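Matching sites in FAD linked oxidase-like protein from Myceliophthora thermophila, a protein that oxidises the C1 hydroxyl of xylooligosaccharides and other sugars to lactones, reducing oxygen to hydrogen peroxide with a bicovalently bound FAD (PDB 5L6F (chain A, 1.80 Å), residues Ser344-Thr349 and Trp445-Asn450), and in its relative carbohydrate oxidase from Microdochium nivale (PDB 3RJA (chain B, 2.10 Å), residues Ala321-Leu326 and Trp422-Asn427). Both blocks share one frame: the second was fitted to the first on N, CA, C and O of the twelve residues, RMSD 0.24 Å. Numbering follows each deposited sequence.

Structure 1 (5L6F); sequences SKSLVT and WGMYIN. With FAD (flavin-adenine dinucleotide), chain C.
Ser-346 and Tyr-448 make the tight, buried part of this contact. The hydroxyl OG of Ser-346 takes the backbone N-H of Tyr-448 at 2.8 Å, nearly straight (168°). Strand 341-349 here meets the short edge strand 445-446 of the large antiparallel sheet. Val-348 and Gly-446 form an antiparallel hydrogen-bonded pair; Val-348 N lies 2.8 Å from Gly-446 O. CB of Val-348 stands 4.0 Å from that same Gly-446 O. Tyr-448 OH is hydrogen-bonded to FAD O2, which lies at the edge of the tyrosine ring. Asn-450 OD1 accepts from FAD O4' at 2.7 Å, so the residues after the strand bind the cofactor. The far end is looser. Trp-445 is partly exposed, and Leu-347 CD2 meets Trp-445 CE3 obliquely at 3.6 Å. Thr-349 CG2 is 4.4 Å from Trp-445 CB. OG1 of Thr-349 is hydrogen-bonded to Tyr-411 OH.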
loop_
_atom_site.group_PDB
_atom_site.type_symbol
_atom_site.label_atom_id
_atom_site.label_comp_id
_atom_site.label_asym_id
_atom_site.label_seq_id
_atom_site.Cartn_x
_atom_site.Cartn_y
_atom_site.Cartn_z
ATOM N N SER A 344 -2.845 2.270 -13.067
ATOM C CA SER A 344 -2.510 3.183 -11.993
ATOM C C SER A 344 -1.030 3.500 -11.970
ATOM O O SER A 344 -0.189 2.673 -12.327
ATOM C CB SER A 344 -2.930 2.575 -10.651
ATOM O OG SER A 344 -2.583 3.406 -9.549
ATOM N N LYS A 345 -0.717 4.709 -11.518
ATOM C CA LYS A 345 0.662 5.112 -11.266
ATOM C C LYS A 345 0.708 5.734 -9.883
ATOM O O LYS A 345 -0.349 6.038 -9.262
ATOM C CB LYS A 345 1.168 6.098 -12.322
ATOM C CG LYS A 345 1.154 5.567 -13.749
ATOM C CD LYS A 345 1.808 6.514 -14.760
ATOM C CE LYS A 345 3.335 6.404 -14.815
ATOM N NZ LYS A 345 3.865 5.186 -15.488
ATOM N N SER A 346 1.926 5.920 -9.393
ATOM C CA SER A 346 2.156 6.596 -8.134
ATOM C C SER A 346 3.308 7.562 -8.248
ATOM O O SER A 346 4.027 7.590 -9.260
ATOM C CB SER A 346 2.501 5.567 -7.059
ATOM O OG SER A 346 3.817 5.077 -7.232
ATOM N N LEU A 347 3.462 8.380 -7.210
ATOM C CA LEU A 347 4.605 9.251 -7.052
ATOM C C LEU A 347 4.777 9.561 -5.572
ATOM O O LEU A 347 3.821 9.527 -4.806
ATOM C CB LEU A 347 4.396 10.589 -7.780
ATOM C CG LEU A 347 4.852 10.823 -9.216
ATOM C CD1 LEU A 347 4.587 12.292 -9.563
ATOM C CD2 LEU A 347 6.319 10.506 -9.433
ATOM N N VAL A 348 6.007 9.907 -5.215
ATOM C CA VAL A 348 6.340 10.602 -3.976
ATOM C C VAL A 348 7.113 11.810 -4.434
ATOM O O VAL A 348 8.012 11.662 -5.253
ATOM C CB VAL A 348 7.239 9.765 -3.049
ATOM C CG1 VAL A 348 7.619 10.528 -1.780
ATOM C CG2 VAL A 348 6.525 8.492 -2.676
ATOM N N THR A 349 6.736 13.013 -3.984
ATOM C CA THR A 349 7.512 14.203 -4.322
ATOM C C THR A 349 7.780 15.081 -3.115
ATOM O O THR A 349 7.130 14.967 -2.063
ATOM C CB THR A 349 6.824 15.110 -5.378
ATOM O OG1 THR A 349 5.712 15.802 -4.776
ATOM C CG2 THR A 349 6.364 14.330 -6.620
ATOM N N TRP A 445 12.031 12.736 -6.274
ATOM C CA TRP A 445 10.829 11.940 -6.471
ATOM C C TRP A 445 11.122 10.468 -6.462
ATOM O O TRP A 445 12.246 10.023 -6.746
ATOM C CB TRP A 445 10.057 12.329 -7.765
ATOM C CG TRP A 445 10.783 11.984 -9.058
ATOM C CD1 TRP A 445 11.728 12.746 -9.701
ATOM C CD2 TRP A 445 10.632 10.790 -9.838
ATOM N NE1 TRP A 445 12.175 12.093 -10.834
ATOM C CE2 TRP A 445 11.516 10.891 -10.938
ATOM C CE3 TRP A 445 9.837 9.640 -9.714
ATOM C CZ2 TRP A 445 11.609 9.896 -11.919
ATOM C CZ3 TRP A 445 9.945 8.642 -10.680
ATOM C CH2 TRP A 445 10.833 8.783 -11.770
ATOM N N GLY A 446 10.080 9.732 -6.139
ATOM C CA GLY A 446 10.109 8.277 -6.176
ATOM C C GLY A 446 8.725 7.767 -6.496
ATOM O O GLY A 446 7.812 8.557 -6.798
ATOM N N MET A 447 8.574 6.447 -6.410
ATOM C CA MET A 447 7.293 5.792 -6.589
ATOM C C MET A 447 7.082 4.741 -5.506
ATOM O O MET A 447 8.015 4.361 -4.814
ATOM C CB MET A 447 7.158 5.196 -7.999
ATOM C CG MET A 447 7.096 6.267 -9.077
ATOM S SD MET A 447 7.088 5.681 -10.782
ATOM C CE MET A 447 6.492 7.151 -11.626
ATOM N N TYR A 448 5.838 4.304 -5.385
ATOM C CA TYR A 448 5.349 3.557 -4.238
ATOM C C TYR A 448 4.720 2.243 -4.695
ATOM O O TYR A 448 3.643 2.232 -5.291
ATOM C CB TYR A 448 4.337 4.440 -3.526
ATOM C CG TYR A 448 3.614 3.877 -2.330
ATOM C CD1 TYR A 448 4.292 3.283 -1.285
ATOM C CD2 TYR A 448 2.250 3.994 -2.228
ATOM C CE1 TYR A 448 3.609 2.794 -0.163
ATOM C CE2 TYR A 448 1.567 3.529 -1.122
ATOM C CZ TYR A 448 2.246 2.952 -0.091
ATOM O OH TYR A 448 1.524 2.496 0.994
ATOM N N ILE A 449 5.370 1.132 -4.361
ATOM C CA ILE A 449 4.987 -0.175 -4.891
ATOM C C ILE A 449 3.638 -0.693 -4.367
ATOM O O ILE A 449 3.068 -1.608 -4.937
ATOM C CB ILE A 449 6.126 -1.209 -4.692
ATOM C CG1 ILE A 449 5.931 -2.448 -5.576
ATOM C CG2 ILE A 449 6.304 -1.544 -3.207
ATOM C CD1 ILE A 449 7.123 -3.404 -5.556
ATOM N N ASN A 450 3.112 -0.121 -3.288
ATOM C CA ASN A 450 1.745 -0.425 -2.950
ATOM C C ASN A 450 0.725 0.051 -4.002
ATOM O O ASN A 450 -0.402 -0.409 -4.005
ATOM C CB ASN A 450 1.408 0.031 -1.535
ATOM C CG ASN A 450 1.711 -1.035 -0.508
ATOM O OD1 ASN A 450 1.828 -2.213 -0.840
ATOM N ND2 ASN A 450 1.849 -0.632 0.742
HETATM P PA FAD C . -1.183 -9.178 -2.768
HETATM O O1A FAD C . -1.639 -10.482 -2.163
HETATM O O2A FAD C . -1.433 -8.978 -4.229
HETATM O O5B FAD C . 0.345 -8.934 -2.422
HETATM C C5B FAD C . 1.095 -7.800 -2.880
HETATM C C4B FAD C . 2.578 -8.140 -2.871
HETATM O O4B FAD C . 3.001 -8.457 -1.535
HETATM C C3B FAD C . 2.905 -9.341 -3.754
HETATM O O3B FAD C . 4.209 -9.152 -4.305
HETATM C C2B FAD C . 2.929 -10.477 -2.755
HETATM O O2B FAD C . 3.677 -11.594 -3.219
HETATM C C1B FAD C . 3.507 -9.804 -1.507
HETATM N N9A FAD C . 3.043 -10.492 -0.296
HETATM C C8A FAD C . 1.781 -10.740 0.092
HETATM N N7A FAD C . 1.751 -11.453 1.239
HETATM C C5A FAD C . 3.053 -11.628 1.584
HETATM C C6A FAD C . 3.746 -12.306 2.683
HETATM N N6A FAD C . 2.976 -12.873 3.624
HETATM N N1A FAD C . 5.089 -12.325 2.674
HETATM C C2A FAD C . 5.819 -11.710 1.737
HETATM N N3A FAD C . 5.249 -11.064 0.666
HETATM C C4A FAD C . 3.890 -11.011 0.582
HETATM N N1 FAD C . -2.435 1.213 -0.123
HETATM C C2 FAD C . -2.162 2.196 0.800
HETATM O O2 FAD C . -0.932 2.403 1.120
HETATM N N3 FAD C . -3.189 2.911 1.370
HETATM C C4 FAD C . -4.501 2.699 1.113
HETATM O O4 FAD C . -5.447 3.390 1.646
HETATM C C4X FAD C . -4.849 1.647 0.133
HETATM N N5 FAD C . -6.130 1.348 -0.203
HETATM C C5X FAD C . -6.425 0.344 -1.105
HETATM C C6 FAD C . -7.746 0.032 -1.434
HETATM C C7 FAD C . -8.003 -0.994 -2.374
HETATM C C7M FAD C . -9.409 -1.344 -2.763
HETATM C C8 FAD C . -6.897 -1.799 -2.988
HETATM C C8M FAD C . -7.174 -2.972 -3.917
HETATM C C9 FAD C . -5.594 -1.488 -2.638
HETATM C C9A FAD C . -5.316 -0.441 -1.743
HETATM N N10 FAD C . -3.994 -0.108 -1.403
HETATM C C10 FAD C . -3.716 0.908 -0.473
HETATM C "C1'" FAD C . -2.844 -0.795 -1.986
HETATM C "C2'" FAD C . -2.357 -1.946 -1.174
HETATM O "O2'" FAD C . -1.667 -1.398 -0.066
HETATM C "C3'" FAD C . -1.394 -2.740 -2.041
HETATM O "O3'" FAD C . -2.042 -3.158 -3.247
HETATM C "C4'" FAD C . -0.932 -3.963 -1.243
HETATM O "O4'" FAD C . 0.361 -4.345 -1.694
HETATM C "C5'" FAD C . -1.913 -5.098 -1.363
HETATM O "O5'" FAD C . -1.600 -6.136 -0.386
HETATM P P FAD C . -2.330 -7.538 -0.574
HETATM O O1P FAD C . -1.794 -8.511 0.428
HETATM O O2P FAD C . -3.802 -7.309 -0.648
HETATM O O3P FAD C . -1.868 -7.898 -2.061
#

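Structure 2 (3RJA); sequences AKSLTL and WGMYIN. With FAD (flavin-adenine dinucleotide), chain D.
Ser-323 and Tyr-425 form the tight, buried part of the contact. OG of Ser-323 accepts the backbone N-H of Tyr-425 at 2.8 Å, in a nearly straight bond (169°). Thr-325 and Gly-423 form an antiparallel hydrogen-bonded pair, with Thr-325 N 2.9 Å from Gly-423 O. CB of Thr-325 is 4.1 Å from that Gly-423 O. OG1 of Thr-325, between backbone N and carbonyl carbon (chi1 63°), is 3.3 Å from Gly-423 N. Tyr-425 OH is hydrogen-bonded to FAD O2, which lies at the edge of the tyrosine ring. Asn-427 OD1 accepts from FAD O4' at 2.8 Å; both residues belong to the FAD pocket. The far end is looser, for Trp-422 is partly exposed. Leu-324 CD2 meets Trp-422 CE3 obliquely at 3.7 Å, and Leu-326 CD2 packs on Trp-422 CB, also at 3.7 Å.

What differs
The backbones coincide within the error, and three side chains on the longer strand are exchanged. At the first, Ser-344(A) becomes Ala-321(B): the CB atoms coincide within the error, but OG goes, and with it the hydrogen bond to Leu-413(A) O.

Val-348(A) becomes Thr-325(B). The CB atoms coincide, and CG2 of Val-348(A) and CG2 of Thr-325(B) fall 0.7 Å apart after superposition. CG1 of Val-348(A) goes without a counterpart. OG1 of Thr-325(B) comes at a place the valine does not occupy, near the backbone of Gly-423(B). A polar atom thus takes up a new position beside the glycine. The backbone hydrogen bond is found in both, as Val-348(A) N - Gly-446(A) O and Thr-325(B) N - Gly-423(B) O.

Thr-349(A) becomes Leu-326(B). The CB atoms again coincide within the error, and CG2 of Thr-349(A) and CG of Leu-326(B) lie 0.8 Å apart after superposition. The side chain touches Leu-347(A)/Leu-324(B) and Trp-445(A)/Trp-422(B) in both structures, and these neighbours keep their place. OG1 of Thr-349(A) goes, and so does its bond to Tyr-411(A) OH. CD1 of Leu-326(B) is added, so a hydroxyl is exchanged for a larger, wholly apolar side chain.

Structure 2 (3RJA)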
loop_
_atom_site.group_PDB
_atom_site.type_symbol
_atom_site.label_atom_id
_atom_site.label_comp_id
_atom_site.label_asym_id
_atom_site.label_seq_id
_atom_site.Cartn_x
_atom_site.Cartn_y
_atom_site.Cartn_z
ATOM N N ALA B 321 -2.861 2.038 -12.974
ATOM C CA ALA B 321 -2.569 2.991 -11.910
ATOM C C ALA B 321 -1.067 3.342 -11.915
ATOM O O ALA B 321 -0.220 2.555 -12.393
ATOM C CB ALA B 321 -2.989 2.402 -10.550
ATOM N N LYS B 322 -0.746 4.513 -11.371
ATOM C CA LYS B 322 0.622 4.983 -11.275
ATOM C C LYS B 322 0.744 5.743 -9.974
ATOM O O LYS B 322 -0.268 6.080 -9.365
ATOM C CB LYS B 322 0.977 5.898 -12.454
ATOM C CG LYS B 322 1.088 5.193 -13.806
ATOM C CD LYS B 322 1.705 6.120 -14.922
ATOM C CE LYS B 322 3.253 6.119 -14.949
ATOM N NZ LYS B 322 3.739 4.840 -15.603
ATOM N N SER B 323 1.972 6.061 -9.576
ATOM C CA SER B 323 2.186 6.817 -8.350
ATOM C C SER B 323 3.377 7.762 -8.462
ATOM O O SER B 323 4.172 7.666 -9.386
ATOM C CB SER B 323 2.387 5.869 -7.140
ATOM O OG SER B 323 3.697 5.281 -7.150
ATOM N N LEU B 324 3.471 8.663 -7.482
ATOM C CA LEU B 324 4.621 9.533 -7.252
ATOM C C LEU B 324 4.697 9.829 -5.780
ATOM O O LEU B 324 3.655 9.985 -5.113
ATOM C CB LEU B 324 4.482 10.863 -8.004
ATOM C CG LEU B 324 4.774 10.822 -9.513
ATOM C CD1 LEU B 324 4.462 12.185 -10.166
ATOM C CD2 LEU B 324 6.234 10.374 -9.785
ATOM N N THR B 325 5.930 9.911 -5.276
ATOM C CA THR B 325 6.176 10.476 -3.969
ATOM C C THR B 325 7.088 11.699 -4.250
ATOM O O THR B 325 8.033 11.593 -5.001
ATOM C CB THR B 325 6.804 9.436 -2.986
ATOM O OG1 THR B 325 8.101 9.001 -3.462
ATOM C CG2 THR B 325 5.884 8.177 -2.832
ATOM N N LEU B 326 6.786 12.859 -3.673
ATOM C CA LEU B 326 7.568 14.068 -3.990
ATOM C C LEU B 326 8.003 14.792 -2.753
ATOM O O LEU B 326 7.219 14.906 -1.804
ATOM C CB LEU B 326 6.746 15.055 -4.821
ATOM C CG LEU B 326 5.923 14.549 -6.013
ATOM C CD1 LEU B 326 4.990 15.708 -6.472
ATOM C CD2 LEU B 326 6.832 14.049 -7.160
ATOM N N TRP B 422 12.065 12.622 -6.334
ATOM C CA TRP B 422 10.818 11.884 -6.473
ATOM C C TRP B 422 11.059 10.391 -6.495
ATOM O O TRP B 422 12.131 9.932 -6.916
ATOM C CB TRP B 422 10.018 12.349 -7.693
ATOM C CG TRP B 422 10.645 12.060 -9.043
ATOM C CD1 TRP B 422 11.459 12.907 -9.785
ATOM C CD2 TRP B 422 10.498 10.857 -9.827
ATOM N NE1 TRP B 422 11.808 12.294 -10.968
ATOM C CE2 TRP B 422 11.244 11.040 -11.017
ATOM C CE3 TRP B 422 9.815 9.643 -9.633
ATOM C CZ2 TRP B 422 11.332 10.049 -12.010
ATOM C CZ3 TRP B 422 9.894 8.655 -10.616
ATOM C CH2 TRP B 422 10.663 8.862 -11.794
ATOM N N GLY B 423 10.047 9.649 -6.031
ATOM C CA GLY B 423 10.047 8.201 -6.137
ATOM C C GLY B 423 8.679 7.708 -6.532
ATOM O O GLY B 423 7.819 8.493 -6.883
ATOM N N MET B 424 8.492 6.394 -6.461
ATOM C CA MET B 424 7.196 5.771 -6.708
ATOM C C MET B 424 6.928 4.765 -5.602
ATOM O O MET B 424 7.848 4.217 -5.031
ATOM C CB MET B 424 7.174 5.091 -8.097
ATOM C CG MET B 424 7.197 6.119 -9.229
ATOM S SD MET B 424 7.064 5.412 -10.866
ATOM C CE MET B 424 6.488 6.838 -11.769
ATOM N N TYR B 425 5.655 4.511 -5.330
ATOM C CA TYR B 425 5.229 3.676 -4.178
ATOM C C TYR B 425 4.738 2.312 -4.659
ATOM O O TYR B 425 3.706 2.225 -5.342
ATOM C CB TYR B 425 4.136 4.452 -3.444
ATOM C CG TYR B 425 3.438 3.836 -2.238
ATOM C CD1 TYR B 425 4.152 3.321 -1.155
ATOM C CD2 TYR B 425 2.051 3.873 -2.144
ATOM C CE1 TYR B 425 3.469 2.803 -0.028
ATOM C CE2 TYR B 425 1.371 3.387 -1.034
ATOM C CZ TYR B 425 2.093 2.854 0.030
ATOM O OH TYR B 425 1.414 2.337 1.139
ATOM N N ILE B 426 5.480 1.242 -4.326
ATOM C CA ILE B 426 5.145 -0.105 -4.819
ATOM C C ILE B 426 3.795 -0.645 -4.260
ATOM O O ILE B 426 3.287 -1.642 -4.766
ATOM C CB ILE B 426 6.300 -1.112 -4.530
ATOM C CG1 ILE B 426 6.155 -2.394 -5.407
ATOM C CG2 ILE B 426 6.376 -1.404 -3.025
ATOM C CD1 ILE B 426 7.287 -3.412 -5.212
ATOM N N ASN B 427 3.207 -0.027 -3.221
ATOM C CA ASN B 427 1.790 -0.407 -2.889
ATOM C C ASN B 427 0.773 0.105 -3.938
ATOM O O ASN B 427 -0.374 -0.358 -3.991
ATOM C CB ASN B 427 1.371 -0.016 -1.472
ATOM C CG ASN B 427 1.655 -1.122 -0.451
ATOM O OD1 ASN B 427 1.889 -2.299 -0.813
ATOM N ND2 ASN B 427 1.663 -0.750 0.824
HETATM P PA FAD D . -1.172 -9.175 -2.689
HETATM O O1A FAD D . -1.701 -10.455 -2.098
HETATM O O2A FAD D . -1.480 -8.975 -4.151
HETATM O O5B FAD D . 0.418 -9.128 -2.484
HETATM C C5B FAD D . 1.123 -7.913 -2.717
HETATM C C4B FAD D . 2.632 -8.210 -2.698
HETATM O O4B FAD D . 3.017 -8.653 -1.395
HETATM C C3B FAD D . 3.034 -9.320 -3.668
HETATM O O3B FAD D . 4.389 -9.106 -4.071
HETATM C C2B FAD D . 2.988 -10.546 -2.761
HETATM O O2B FAD D . 3.731 -11.664 -3.184
HETATM C C1B FAD D . 3.533 -9.954 -1.469
HETATM N N9A FAD D . 3.056 -10.720 -0.322
HETATM C C8A FAD D . 1.754 -11.122 -0.038
HETATM N N7A FAD D . 1.795 -11.810 1.134
HETATM C C5A FAD D . 3.057 -11.826 1.591
HETATM C C6A FAD D . 3.632 -12.395 2.732
HETATM N N6A FAD D . 2.875 -13.062 3.631
HETATM N N1A FAD D . 4.991 -12.219 2.928
HETATM C C2A FAD D . 5.766 -11.540 1.994
HETATM N N3A FAD D . 5.210 -11.011 0.846
HETATM C C4A FAD D . 3.865 -11.152 0.670
HETATM N N1 FAD D . -2.572 1.306 -0.195
HETATM C C2 FAD D . -2.309 2.224 0.828
HETATM O O2 FAD D . -1.161 2.426 1.241
HETATM N N3 FAD D . -3.404 2.859 1.408
HETATM C C4 FAD D . -4.729 2.574 1.135
HETATM O O4 FAD D . -5.654 3.109 1.787
HETATM C C4X FAD D . -4.958 1.629 -0.002
HETATM N N5 FAD D . -6.190 1.306 -0.356
HETATM C C5X FAD D . -6.437 0.360 -1.324
HETATM C C6 FAD D . -7.764 -0.042 -1.626
HETATM C C7 FAD D . -8.015 -1.085 -2.497
HETATM C C7M FAD D . -9.462 -1.503 -2.830
HETATM C C8 FAD D . -6.924 -1.839 -2.992
HETATM C C8M FAD D . -7.148 -3.008 -3.930
HETATM C C9 FAD D . -5.623 -1.420 -2.762
HETATM C C9A FAD D . -5.350 -0.333 -1.907
HETATM N N10 FAD D . -4.032 0.029 -1.538
HETATM C C10 FAD D . -3.803 1.070 -0.652
HETATM C "C1'" FAD D . -2.875 -0.689 -2.165
HETATM C "C2'" FAD D . -2.386 -1.809 -1.258
HETATM O "O2'" FAD D . -1.671 -1.249 -0.164
HETATM C "C3'" FAD D . -1.445 -2.715 -2.019
HETATM O "O3'" FAD D . -2.057 -3.163 -3.209
HETATM C "C4'" FAD D . -1.031 -3.897 -1.126
HETATM O "O4'" FAD D . 0.212 -4.371 -1.545
HETATM C "C5'" FAD D . -2.081 -5.011 -1.137
HETATM O "O5'" FAD D . -1.673 -6.050 -0.291
HETATM P P FAD D . -2.298 -7.532 -0.521
HETATM O O1P FAD D . -1.816 -8.471 0.543
HETATM O O2P FAD D . -3.823 -7.434 -0.596
HETATM O O3P FAD D . -1.717 -7.836 -1.980
#